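Local atomic coordinates of porin (Rhodobacter blasticus, PDB entry 3PRN), a protein that forms trimeric channels in the outer membrane through which small hydrophilic solutes of up to about 0.6 kDa diffuse passively. Residues A[13-18]-A[278-283]; A[80-85]-A[129-134]; A[193-198]-A[211-216]; A[201-206]-A[228-233]. The protein carries 1 engineered substitution. All coordinates share one frame; numbering follows the deposited sequence. Where two conformers were deposited one is given.

Interaction 1 (A[13-18]-A[278-283]); sequences QYVEDR and ETVADV. With C8E ((hydroxyethyloxy)tri(ethyloxy)octane), chain D.
The seam that closes the 16-stranded porin barrel lies here, where Y14 of the first strand pairs with A281 of the last. The strand pieces 13-15 and 279-283 run antiparallel at 171°. Y14 N donates to A281 O at 2.8 Å, and A281 N returns a bond to Y14 O. E16 N continues the ladder onto T279 O at 2.9 Å, just past the regular part of the first strand. There a side-chain bond joins it: T279 OG1, turned beside its own backbone N (chi1 -55°), gives its proton to E16 OE1 at 3.0 Å, arriving from above the carboxylate plane.

On the face carrying Y14 and A281, ring atom CD2 of Y14 stands 4.2 Å from A281 CB. A detergent's alkyl chain runs over the same face, its C5 3.8 Å from A281 CB and its C6 3.5 Å from V283 CG1, consistent with a lipid-facing outer wall. On the face of Q13 and V15, CG2 of V15 touches V280 CG1 and also lies over one face of the R18 guanidinium, toward its rim. R18 folds back so that NH1 and NH2 both hold Q13 OE1, a two-nitrogen grip that should restrain the amide's rotation; Q13 NE2 binds E103 OE2.

Strand 25-39 flanks the first strand: Q13 bonds through its backbone to I26 of that strand, and V15 to D24 just ahead of it, while V280 and D282 pair with Q272 and S270 of strand 265-273.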
loop_
_atom_site.group_PDB
_atom_site.type_symbol
_atom_site.label_atom_id
_atom_site.label_comp_id
_atom_site.label_asym_id
_atom_site.label_seq_id
_atom_site.Cartn_x
_atom_site.Cartn_y
_atom_site.Cartn_z
ATOM N N GLN A 13 12.945 18.724 -15.208
ATOM C CA GLN A 13 14.184 18.743 -14.442
ATOM C C GLN A 13 15.353 18.598 -15.444
ATOM O O GLN A 13 15.434 17.609 -16.150
ATOM C CB GLN A 13 14.217 17.577 -13.468
ATOM C CG GLN A 13 15.447 17.585 -12.554
ATOM C CD GLN A 13 15.752 16.170 -12.085
ATOM O OE1 GLN A 13 16.395 15.414 -12.797
ATOM N NE2 GLN A 13 15.217 15.721 -10.931
ATOM N N TYR A 14 16.192 19.633 -15.429
ATOM C CA TYR A 14 17.331 19.701 -16.359
ATOM C C TYR A 14 18.641 19.651 -15.581
ATOM O O TYR A 14 18.844 20.362 -14.596
ATOM C CB TYR A 14 17.235 20.977 -17.193
ATOM C CG TYR A 14 18.493 21.323 -17.977
ATOM C CD1 TYR A 14 18.737 20.774 -19.222
ATOM C CD2 TYR A 14 19.436 22.188 -17.431
ATOM C CE1 TYR A 14 19.881 21.102 -19.941
ATOM C CE2 TYR A 14 20.587 22.533 -18.128
ATOM C CZ TYR A 14 20.789 21.998 -19.394
ATOM O OH TYR A 14 21.949 22.322 -20.074
ATOM N N VAL A 15 19.515 18.776 -16.068
ATOM C CA VAL A 15 20.839 18.580 -15.508
ATOM C C VAL A 15 21.833 18.651 -16.698
ATOM O O VAL A 15 21.740 17.782 -17.569
ATOM C CB VAL A 15 21.042 17.223 -14.839
ATOM C CG1 VAL A 15 22.532 17.142 -14.464
ATOM C CG2 VAL A 15 20.152 17.111 -13.611
ATOM N N GLU A 16 22.577 19.741 -16.742
ATOM C CA GLU A 16 23.499 19.936 -17.872
ATOM C C GLU A 16 24.438 18.733 -18.015
ATOM O O GLU A 16 24.990 18.278 -17.012
ATOM C CB GLU A 16 24.304 21.203 -17.688
ATOM C CG GLU A 16 25.160 21.483 -18.940
ATOM C CD GLU A 16 25.822 22.856 -18.829
ATOM O OE1 GLU A 16 26.255 23.215 -17.688
ATOM O OE2 GLU A 16 25.904 23.538 -19.873
ATOM N N ASP A 17 24.523 18.208 -19.242
ATOM C CA ASP A 17 25.355 17.052 -19.553
ATOM C C ASP A 17 25.250 15.939 -18.533
ATOM O O ASP A 17 26.234 15.495 -17.923
ATOM C CB ASP A 17 26.821 17.436 -19.758
ATOM C CG ASP A 17 27.044 18.462 -20.845
ATOM O OD1 ASP A 17 26.341 18.516 -21.899
ATOM O OD2 ASP A 17 27.985 19.297 -20.636
ATOM N N ARG A 18 24.027 15.424 -18.361
ATOM C CA ARG A 18 23.725 14.376 -17.406
ATOM C C ARG A 18 24.505 13.093 -17.584
ATOM O O ARG A 18 24.745 12.360 -16.606
ATOM C CB ARG A 18 22.221 14.079 -17.556
ATOM C CG ARG A 18 21.544 13.515 -16.343
ATOM C CD ARG A 18 20.122 13.118 -16.706
ATOM N NE ARG A 18 19.167 14.214 -16.575
ATOM C CZ ARG A 18 18.472 14.526 -15.475
ATOM N NH1 ARG A 18 18.644 13.860 -14.342
ATOM N NH2 ARG A 18 17.595 15.532 -15.504
ATOM N N GLU A 278 28.332 22.092 -11.781
ATOM C CA GLU A 278 27.147 21.488 -12.386
ATOM C C GLU A 278 26.066 22.570 -12.561
ATOM O O GLU A 278 25.882 23.435 -11.692
ATOM C CB GLU A 278 26.450 20.543 -11.375
ATOM C CG GLU A 278 27.389 19.555 -10.706
ATOM C CD GLU A 278 27.842 20.051 -9.346
ATOM O OE1 GLU A 278 28.397 21.208 -9.253
ATOM O OE2 GLU A 278 27.666 19.322 -8.302
ATOM N N THR A 279 25.347 22.521 -13.658
ATOM C CA THR A 279 24.223 23.448 -13.883
ATOM C C THR A 279 22.915 22.622 -13.869
ATOM O O THR A 279 22.796 21.601 -14.523
ATOM C CB THR A 279 24.362 24.169 -15.217
ATOM O OG1 THR A 279 25.616 24.829 -15.274
ATOM C CG2 THR A 279 23.270 25.223 -15.422
ATOM N N VAL A 280 21.984 23.078 -13.028
ATOM C CA VAL A 280 20.710 22.373 -12.915
ATOM C C VAL A 280 19.568 23.395 -13.007
ATOM O O VAL A 280 19.750 24.563 -12.601
ATOM C CB VAL A 280 20.564 21.532 -11.643
ATOM C CG1 VAL A 280 21.696 20.492 -11.571
ATOM C CG2 VAL A 280 20.586 22.342 -10.362
ATOM N N ALA A 281 18.439 23.001 -13.556
ATOM C CA ALA A 281 17.289 23.889 -13.596
ATOM C C ALA A 281 16.000 23.046 -13.432
ATOM O O ALA A 281 15.983 21.875 -13.839
ATOM C CB ALA A 281 17.196 24.670 -14.906
ATOM N N ASP A 282 14.926 23.717 -13.010
ATOM C CA ASP A 282 13.659 22.981 -12.929
ATOM C C ASP A 282 12.489 23.953 -13.039
ATOM O O ASP A 282 12.653 25.162 -12.782
ATOM C CB ASP A 282 13.633 22.232 -11.569
ATOM C CG ASP A 282 13.499 23.200 -10.408
ATOM O OD1 ASP A 282 12.386 23.755 -10.216
ATOM O OD2 ASP A 282 14.446 23.476 -9.650
ATOM N N VAL A 283 11.337 23.489 -13.442
ATOM C CA VAL A 283 10.095 24.249 -13.433
ATOM C C VAL A 283 8.969 23.207 -13.287
ATOM O O VAL A 283 8.932 22.231 -14.037
ATOM C CB VAL A 283 9.899 25.153 -14.666
ATOM C CG1 VAL A 283 9.774 24.407 -15.969
ATOM C CG2 VAL A 283 8.654 26.042 -14.463
HETATM C C1 C8E D . 13.845 22.829 -21.303
HETATM C C2 C8E D . 14.814 22.713 -20.187
HETATM C C3 C8E D . 14.751 23.836 -19.278
HETATM C C4 C8E D . 13.702 23.496 -18.280
HETATM C C5 C8E D . 14.090 24.347 -17.127
HETATM C C6 C8E D . 13.046 25.313 -16.894
HETATM C C7 C8E D . 13.787 26.389 -16.248
HETATM C C8 C8E D . 12.841 27.528 -16.074
HETATM O O9 C8E D . 12.939 28.372 -14.923
HETATM C C10 C8E D . 14.003 29.319 -14.919
HETATM C C11 C8E D . 14.214 29.735 -13.491
HETATM O O12 C8E D . 13.207 30.714 -13.084
HETATM C C13 C8E D . 13.761 31.815 -12.327
HETATM C C14 C8E D . 13.692 33.331 -12.698
HETATM O O15 C8E D . 14.437 34.379 -11.981
HETATM C C16 C8E D . 13.525 35.267 -11.282
HETATM C C17 C8E D . 12.991 36.433 -12.120
HETATM O O18 C8E D . 12.441 37.683 -11.666
HETATM C C19 C8E D . 11.334 37.677 -10.732
HETATM C C20 C8E D . 9.798 37.742 -11.130
HETATM O O21 C8E D . 9.346 36.540 -11.804
#

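Interaction 2 (A[80-85]-A[129-134]); sequences VSVGNV and NYNGIA
S81 with A134 and G83 with G132 supply the backbone bonds of this antiparallel pair, two in each case. S81 N to A134 O is the straightest, at 2.9 Å and 171°; the G83-G132 bonds are more bent. CA-H...O contacts run between these rungs, V82 CA to G132 O and I133 CA to S81 O.

The wall strands 78-83 and 131-138 are adjacent in the barrel although a long chain separates them, which probably folds into the barrel, as the constriction loop of porins does. V82, N131 and I133 pack against I27 of a neighbouring subunit, which puts this piece of wall at the trimer interface.

Among the side-chain contacts, V85 leans over G132: CG1 is 3.5 Å from G132 O and CG2 4.0 Å from G132 CA, where any CB on the glycine would collide. An alanine in place of V85 would probably leave a gap over the G132 backbone. S81 OG lies 3.4 Å from A134 CB, and N131 OD1 reaches to 3.4 Å from G83 CA.

A water makes the polar link at the turn, bonding Y130 OH at 2.8 Å in the plane of the ring and also lying beside V85 O and N84 OD1.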
loop_
_atom_site.group_PDB
_atom_site.type_symbol
_atom_site.label_atom_id
_atom_site.label_comp_id
_atom_site.label_asym_id
_atom_site.label_seq_id
_atom_site.Cartn_x
_atom_site.Cartn_y
_atom_site.Cartn_z
ATOM N N VAL A 80 6.844 12.280 22.288
ATOM C CA VAL A 80 7.832 11.229 22.281
ATOM C C VAL A 80 7.482 10.337 21.075
ATOM O O VAL A 80 6.309 9.975 20.951
ATOM C CB VAL A 80 7.857 10.411 23.553
ATOM C CG1 VAL A 80 8.966 9.356 23.491
ATOM C CG2 VAL A 80 8.148 11.274 24.785
ATOM N N SER A 81 8.422 10.046 20.226
ATOM C CA SER A 81 8.236 9.241 19.032
ATOM C C SER A 81 9.234 8.108 18.995
ATOM O O SER A 81 10.338 8.153 19.535
ATOM C CB SER A 81 8.220 10.069 17.740
ATOM O OG SER A 81 9.422 10.770 17.643
ATOM N N VAL A 82 8.784 6.988 18.399
ATOM C CA VAL A 82 9.578 5.777 18.323
ATOM C C VAL A 82 9.494 5.144 16.937
ATOM O O VAL A 82 8.424 5.322 16.248
ATOM C CB VAL A 82 9.117 4.764 19.393
ATOM C CG1 VAL A 82 7.624 4.488 19.361
ATOM C CG2 VAL A 82 9.866 3.452 19.296
ATOM N N GLY A 83 10.537 4.438 16.535
ATOM C CA GLY A 83 10.545 3.746 15.254
ATOM C C GLY A 83 11.231 4.535 14.174
ATOM O O GLY A 83 12.401 4.900 14.304
ATOM N N ASN A 84 10.533 4.822 13.066
ATOM C CA ASN A 84 11.165 5.645 11.985
ATOM C C ASN A 84 10.927 7.102 12.330
ATOM O O ASN A 84 9.952 7.727 11.885
ATOM C CB ASN A 84 10.468 5.236 10.663
ATOM C CG ASN A 84 10.989 5.902 9.416
ATOM O OD1 ASN A 84 12.006 6.635 9.414
ATOM N ND2 ASN A 84 10.275 5.658 8.295
ATOM N N VAL A 85 11.731 7.728 13.172
ATOM C CA VAL A 85 11.586 9.046 13.693
ATOM C C VAL A 85 12.195 10.170 12.849
ATOM O O VAL A 85 13.062 9.886 12.011
ATOM C CB VAL A 85 12.191 9.143 15.133
ATOM C CG1 VAL A 85 11.568 8.041 16.055
ATOM C CG2 VAL A 85 13.721 8.928 15.185
ATOM N N ASN A 129 16.399 -3.394 11.028
ATOM C CA ASN A 129 16.295 -3.326 12.479
ATOM C C ASN A 129 16.615 -1.931 12.991
ATOM O O ASN A 129 16.984 -1.756 14.158
ATOM C CB ASN A 129 17.253 -4.374 13.090
ATOM C CG ASN A 129 16.656 -5.762 12.854
ATOM O OD1 ASN A 129 15.643 -6.104 13.469
ATOM N ND2 ASN A 129 17.197 -6.573 11.968
ATOM N N TYR A 130 16.467 -0.956 12.088
ATOM C CA TYR A 130 16.719 0.431 12.434
ATOM C C TYR A 130 15.581 0.914 13.333
ATOM O O TYR A 130 14.391 0.755 13.088
ATOM C CB TYR A 130 16.833 1.204 11.142
ATOM C CG TYR A 130 16.832 2.703 11.165
ATOM C CD1 TYR A 130 15.703 3.445 11.479
ATOM C CD2 TYR A 130 17.970 3.382 10.766
ATOM C CE1 TYR A 130 15.698 4.826 11.408
ATOM C CE2 TYR A 130 17.993 4.764 10.702
ATOM C CZ TYR A 130 16.853 5.482 10.993
ATOM O OH TYR A 130 16.910 6.844 10.879
ATOM N N ASN A 131 15.927 1.531 14.456
ATOM C CA ASN A 131 14.947 2.036 15.416
ATOM C C ASN A 131 15.440 3.277 16.139
ATOM O O ASN A 131 16.577 3.328 16.633
ATOM C CB ASN A 131 14.595 0.927 16.428
ATOM C CG ASN A 131 13.372 1.311 17.234
ATOM O OD1 ASN A 131 12.265 1.185 16.709
ATOM N ND2 ASN A 131 13.558 1.784 18.461
ATOM N N GLY A 132 14.610 4.316 16.159
ATOM C CA GLY A 132 14.987 5.547 16.824
ATOM C C GLY A 132 13.977 5.909 17.902
ATOM O O GLY A 132 12.853 5.363 17.963
ATOM N N ILE A 133 14.396 6.833 18.768
ATOM C CA ILE A 133 13.518 7.431 19.771
ATOM C C ILE A 133 13.716 8.946 19.622
ATOM O O ILE A 133 14.867 9.400 19.443
ATOM C CB ILE A 133 13.854 7.013 21.197
ATOM C CG1 ILE A 133 14.041 5.504 21.298
ATOM C CG2 ILE A 133 12.827 7.528 22.190
ATOM C CD1 ILE A 133 14.649 5.015 22.609
ATOM N N ALA A 134 12.681 9.745 19.620
ATOM C CA ALA A 134 12.925 11.187 19.527
ATOM C C ALA A 134 12.020 11.862 20.589
ATOM O O ALA A 134 10.991 11.289 20.967
ATOM C CB ALA A 134 12.653 11.745 18.144
HETATM O O HOH W 1 14.272 7.768 11.030
#

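Interaction 3 (A[193-198]-A[211-216]); sequences IAFVGA and NWYDNG
A water donates to N211 OD1 and to A198 O, 2.8 Å from each. It bridges the two strands of the beta hairpin 193-200 and 206-214, adjacent staves of the porin barrel, on the side toward their turn. Further along, two hydrogen-bonded pairs join the backbones, A194 with D214 and V196 with W212. W212 N to V196 O, at 2.9 Å, is among the straighter of these bonds (166°).

On the face bearing F195 and Y213, the two rings run alongside each other, nearly parallel at 18° between planes. With centroids 5.2 Å apart they are offset, with little face-on overlap. The touch is made by F195 CD1 and Y213 CE1, 3.3 Å apart. N211 meets the edge of the F195 ring, OD1 lying 3.4 Å from CE1 near the ring plane, with the amide turned 78° to the ring. A CB on G197 would run into this same OD1. The inward loop covers this face: N211 ND2 bonds L94 O, Y213 OH bonds T95 OG1, and F89 of helix 88-91 touches both aromatic side chains.

The other face carries A194, V196, W212 and D214; the first three are consistent with a surface toward lipid. CE3 of W212 lies 4.2 Å from V196 CG2. At the far end I193 CG2 packs on the backbone of N215 and G216, where D214 OD1 accepts from G216 N at 2.8 Å, an Asx turn.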
loop_
_atom_site.group_PDB
_atom_site.type_symbol
_atom_site.label_atom_id
_atom_site.label_comp_id
_atom_site.label_asym_id
_atom_site.label_seq_id
_atom_site.Cartn_x
_atom_site.Cartn_y
_atom_site.Cartn_z
ATOM N N ILE A 193 28.677 16.555 13.441
ATOM C CA ILE A 193 28.295 17.672 12.586
ATOM C C ILE A 193 27.592 18.747 13.374
ATOM O O ILE A 193 27.087 18.490 14.469
ATOM C CB ILE A 193 27.452 17.155 11.388
ATOM C CG1 ILE A 193 26.128 16.507 11.879
ATOM C CG2 ILE A 193 28.300 16.191 10.577
ATOM C CD1 ILE A 193 25.248 16.075 10.693
ATOM N N ALA A 194 27.566 19.974 12.867
ATOM C CA ALA A 194 26.940 21.037 13.657
ATOM C C ALA A 194 26.402 22.112 12.717
ATOM O O ALA A 194 26.906 22.263 11.623
ATOM C CB ALA A 194 27.893 21.701 14.641
ATOM N N PHE A 195 25.437 22.836 13.187
ATOM C CA PHE A 195 24.790 23.878 12.445
ATOM C C PHE A 195 24.476 25.054 13.359
ATOM O O PHE A 195 24.028 24.897 14.502
ATOM C CB PHE A 195 23.451 23.333 11.886
ATOM C CG PHE A 195 22.411 24.366 11.577
ATOM C CD1 PHE A 195 22.645 25.336 10.598
ATOM C CD2 PHE A 195 21.141 24.304 12.156
ATOM C CE1 PHE A 195 21.664 26.243 10.235
ATOM C CE2 PHE A 195 20.166 25.236 11.831
ATOM C CZ PHE A 195 20.394 26.177 10.843
ATOM N N VAL A 196 24.641 26.257 12.816
ATOM C CA VAL A 196 24.189 27.434 13.552
ATOM C C VAL A 196 23.625 28.361 12.470
ATOM O O VAL A 196 24.274 28.475 11.423
ATOM C CB VAL A 196 25.346 28.184 14.250
ATOM C CG1 VAL A 196 24.761 29.431 14.880
ATOM C CG2 VAL A 196 25.977 27.308 15.338
ATOM N N GLY A 197 22.441 28.881 12.685
ATOM C CA GLY A 197 21.892 29.763 11.674
ATOM C C GLY A 197 21.122 30.908 12.294
ATOM O O GLY A 197 20.641 30.857 13.427
ATOM N N ALA A 198 20.888 31.925 11.496
ATOM C CA ALA A 198 20.069 33.050 11.940
ATOM C C ALA A 198 19.443 33.673 10.717
ATOM O O ALA A 198 19.956 33.525 9.590
ATOM C CB ALA A 198 21.009 34.012 12.654
ATOM N N ASN A 211 23.413 30.512 7.270
ATOM C CA ASN A 211 23.596 29.242 7.932
ATOM C C ASN A 211 25.070 28.832 7.806
ATOM O O ASN A 211 25.652 28.996 6.712
ATOM C CB ASN A 211 22.762 28.151 7.218
ATOM C CG ASN A 211 21.272 28.373 7.400
ATOM O OD1 ASN A 211 20.821 28.987 8.383
ATOM N ND2 ASN A 211 20.455 27.885 6.455
ATOM N N TRP A 212 25.621 28.318 8.865
ATOM C CA TRP A 212 26.983 27.840 8.923
ATOM C C TRP A 212 26.972 26.371 9.304
ATOM O O TRP A 212 26.218 26.009 10.235
ATOM C CB TRP A 212 27.738 28.674 10.028
ATOM C CG TRP A 212 29.104 28.080 10.265
ATOM C CD1 TRP A 212 30.240 28.262 9.499
ATOM C CD2 TRP A 212 29.462 27.120 11.280
ATOM N NE1 TRP A 212 31.272 27.481 9.994
ATOM C CE2 TRP A 212 30.807 26.768 11.082
ATOM C CE3 TRP A 212 28.751 26.518 12.322
ATOM C CZ2 TRP A 212 31.473 25.877 11.923
ATOM C CZ3 TRP A 212 29.406 25.607 13.137
ATOM C CH2 TRP A 212 30.757 25.307 12.939
ATOM N N TYR A 213 27.775 25.519 8.673
ATOM C CA TYR A 213 27.844 24.133 9.096
ATOM C C TYR A 213 29.290 23.652 9.297
ATOM O O TYR A 213 30.195 24.020 8.511
ATOM C CB TYR A 213 27.327 23.196 7.945
ATOM C CG TYR A 213 25.866 23.504 7.640
ATOM C CD1 TYR A 213 24.854 22.911 8.418
ATOM C CD2 TYR A 213 25.533 24.346 6.640
ATOM C CE1 TYR A 213 23.520 23.229 8.155
ATOM C CE2 TYR A 213 24.211 24.655 6.364
ATOM C CZ TYR A 213 23.202 24.101 7.146
ATOM O OH TYR A 213 21.920 24.426 6.833
ATOM N N ASP A 214 29.409 22.691 10.164
ATOM C CA ASP A 214 30.565 21.834 10.289
ATOM C C ASP A 214 30.049 20.471 9.758
ATOM O O ASP A 214 29.136 19.920 10.380
ATOM C CB ASP A 214 30.998 21.681 11.721
ATOM C CG ASP A 214 32.168 20.722 11.864
ATOM O OD1 ASP A 214 32.337 19.726 11.121
ATOM O OD2 ASP A 214 32.971 20.997 12.800
ATOM N N ASN A 215 30.552 20.029 8.633
ATOM C CA ASN A 215 30.137 18.883 7.900
ATOM C C ASN A 215 30.833 17.610 8.303
ATOM O O ASN A 215 30.752 16.612 7.615
ATOM C CB ASN A 215 30.152 19.086 6.379
ATOM C CG ASN A 215 29.095 20.086 5.962
ATOM O OD1 ASN A 215 27.886 19.926 6.259
ATOM N ND2 ASN A 215 29.433 21.113 5.181
ATOM N N GLY A 216 31.455 17.616 9.490
ATOM C CA GLY A 216 32.078 16.405 10.009
ATOM C C GLY A 216 33.093 15.757 9.081
ATOM O O GLY A 216 34.031 16.449 8.669
HETATM O O HOH W 2 19.012 31.068 8.504
#

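Interaction 4 (A[201-206]-A[228-233]); sequences KFNDAG and GNYAFG
A205 and Y230 form the tightly packed half of this contact, between a short turn and the end of a barrel strand. A205 O accepts from A231 N at 2.9 Å, and Y230 CA approaches the same oxygen. The methyl group of A205 makes a CH-pi contact over one face of the Y230 ring, 4.3 Å from its centroid and 23° off the normal. Ring atom CD1 of Y230 comes to 3.6 Å from G206 CA, a spot where a side chain on G206 would collide with it.

The other half is looser and on the surface. F202 crosses the tyrosine at about a right angle, touching it through CZ at 4.0 Å from Y230 CD1. N203 ND2 lies near the plane of the Y230 ring, 3.9 Å from OH. An alanine in place of Y230 would probably leave the A205 methyl without its aromatic face and F202 CZ without its partner.

The short turn 201-206 joins strand 193-200 to strand 206-214, as the short periplasmic turns of porins do. G206 starts the latter strand beside strand 223-232, where N229 and T207 continue the backbone ladder. On the other side of strand 223-232 lies strand 235-244, with Y230 bonded through its backbone to V237.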
loop_
_atom_site.group_PDB
_atom_site.type_symbol
_atom_site.label_atom_id
_atom_site.label_comp_id
_atom_site.label_asym_id
_atom_site.label_seq_id
_atom_site.Cartn_x
_atom_site.Cartn_y
_atom_site.Cartn_z
ATOM N N LYS A 201 13.740 38.952 9.367
ATOM C CA LYS A 201 12.634 39.300 8.460
ATOM C C LYS A 201 12.669 40.836 8.297
ATOM O O LYS A 201 12.172 41.547 9.148
ATOM C CB LYS A 201 11.277 38.885 8.928
ATOM C CG LYS A 201 11.104 37.405 9.283
ATOM C CD LYS A 201 9.623 37.170 9.576
ATOM C CE LYS A 201 9.327 35.832 10.238
ATOM N NZ LYS A 201 7.817 35.636 10.258
ATOM N N PHE A 202 13.435 41.292 7.324
ATOM C CA PHE A 202 13.720 42.700 7.129
ATOM C C PHE A 202 12.517 43.420 6.541
ATOM O O PHE A 202 12.603 44.560 6.080
ATOM C CB PHE A 202 14.986 42.961 6.343
ATOM C CG PHE A 202 14.914 42.816 4.857
ATOM C CD1 PHE A 202 14.567 43.879 4.041
ATOM C CD2 PHE A 202 15.224 41.603 4.256
ATOM C CE1 PHE A 202 14.509 43.748 2.667
ATOM C CE2 PHE A 202 15.176 41.466 2.878
ATOM C CZ PHE A 202 14.821 42.535 2.079
ATOM N N ASN A 203 11.350 42.817 6.709
ATOM C CA ASN A 203 10.101 43.461 6.262
ATOM C C ASN A 203 9.008 42.458 6.654
ATOM O O ASN A 203 9.259 41.529 7.446
ATOM C CB ASN A 203 10.077 43.602 4.745
ATOM C CG ASN A 203 10.136 45.032 4.220
ATOM O OD1 ASN A 203 9.557 45.933 4.817
ATOM N ND2 ASN A 203 10.805 45.288 3.107
ATOM N N ASP A 204 7.863 42.673 6.082
ATOM C CA ASP A 204 6.697 41.783 6.185
ATOM C C ASP A 204 6.824 40.823 4.986
ATOM O O ASP A 204 6.209 39.743 4.962
ATOM C CB ASP A 204 5.465 42.661 6.002
ATOM C CG ASP A 204 5.809 43.993 5.327
ATOM O OD1 ASP A 204 6.873 44.091 4.599
ATOM O OD2 ASP A 204 5.044 45.018 5.486
ATOM N N ALA A 205 7.676 41.298 4.057
ATOM C CA ALA A 205 7.874 40.704 2.717
ATOM C C ALA A 205 9.210 40.028 2.440
ATOM O O ALA A 205 9.293 39.158 1.566
ATOM C CB ALA A 205 7.757 41.792 1.646
ATOM N N GLY A 206 10.284 40.425 3.110
ATOM C CA GLY A 206 11.572 39.815 2.846
ATOM C C GLY A 206 12.215 39.158 4.041
ATOM O O GLY A 206 11.926 39.456 5.196
ATOM N N GLY A 228 18.267 34.588 0.683
ATOM C CA GLY A 228 17.228 35.582 0.915
ATOM C C GLY A 228 16.014 35.317 0.041
ATOM O O GLY A 228 16.096 34.624 -0.984
ATOM N N ASN A 229 14.886 35.894 0.437
ATOM C CA ASN A 229 13.687 35.722 -0.381
ATOM C C ASN A 229 12.806 36.976 -0.187
ATOM O O ASN A 229 12.895 37.645 0.852
ATOM C CB ASN A 229 12.887 34.474 -0.104
ATOM C CG ASN A 229 12.671 34.284 1.386
ATOM O OD1 ASN A 229 13.345 33.417 1.976
ATOM N ND2 ASN A 229 11.809 35.095 1.982
ATOM N N TYR A 230 12.022 37.231 -1.207
ATOM C CA TYR A 230 11.155 38.402 -1.171
ATOM C C TYR A 230 9.836 38.130 -1.879
ATOM O O TYR A 230 9.848 37.646 -3.008
ATOM C CB TYR A 230 11.963 39.515 -1.875
ATOM C CG TYR A 230 11.408 40.880 -1.546
ATOM C CD1 TYR A 230 11.773 41.521 -0.366
ATOM C CD2 TYR A 230 10.518 41.502 -2.419
ATOM C CE1 TYR A 230 11.264 42.772 -0.054
ATOM C CE2 TYR A 230 10.000 42.759 -2.110
ATOM C CZ TYR A 230 10.380 43.377 -0.935
ATOM O OH TYR A 230 9.873 44.633 -0.633
ATOM N N ALA A 231 8.734 38.467 -1.206
ATOM C CA ALA A 231 7.401 38.239 -1.762
ATOM C C ALA A 231 6.752 39.512 -2.292
ATOM O O ALA A 231 6.693 40.517 -1.587
ATOM C CB ALA A 231 6.533 37.644 -0.648
ATOM N N PHE A 232 6.310 39.477 -3.512
ATOM C CA PHE A 232 5.622 40.518 -4.234
ATOM C C PHE A 232 4.194 39.990 -4.527
ATOM O O PHE A 232 3.966 39.467 -5.636
ATOM C CB PHE A 232 6.231 40.723 -5.620
ATOM C CG PHE A 232 7.652 41.132 -5.695
ATOM C CD1 PHE A 232 8.027 42.436 -5.325
ATOM C CD2 PHE A 232 8.627 40.267 -6.183
ATOM C CE1 PHE A 232 9.346 42.854 -5.424
ATOM C CE2 PHE A 232 9.952 40.683 -6.261
ATOM C CZ PHE A 232 10.312 41.978 -5.885
ATOM N N GLY A 233 3.282 40.102 -3.567
ATOM C CA GLY A 233 1.920 39.585 -3.879
ATOM C C GLY A 233 1.932 38.058 -3.941
ATOM O O GLY A 233 2.273 37.465 -2.897
#

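From the N terminus, the end of the first strand enters interaction 1, which is completed only by the last strand, some 260 residues on; it closes the barrel and encloses the other three contacts in sequence. Interaction 2 comes next, joining strands 78-83 and 131-138 across the long inserted loop, and it is complete before interaction 3 begins. Its centre lies on the opposite side of the chain's centre from those of interactions 1 and 4. Interactions 3 and 4 cross along the chain: the turn 201-206 falls between the segments of the 193-214 hairpin, then pairs with strand 223-232. Together they tie three successive staves of one sheet.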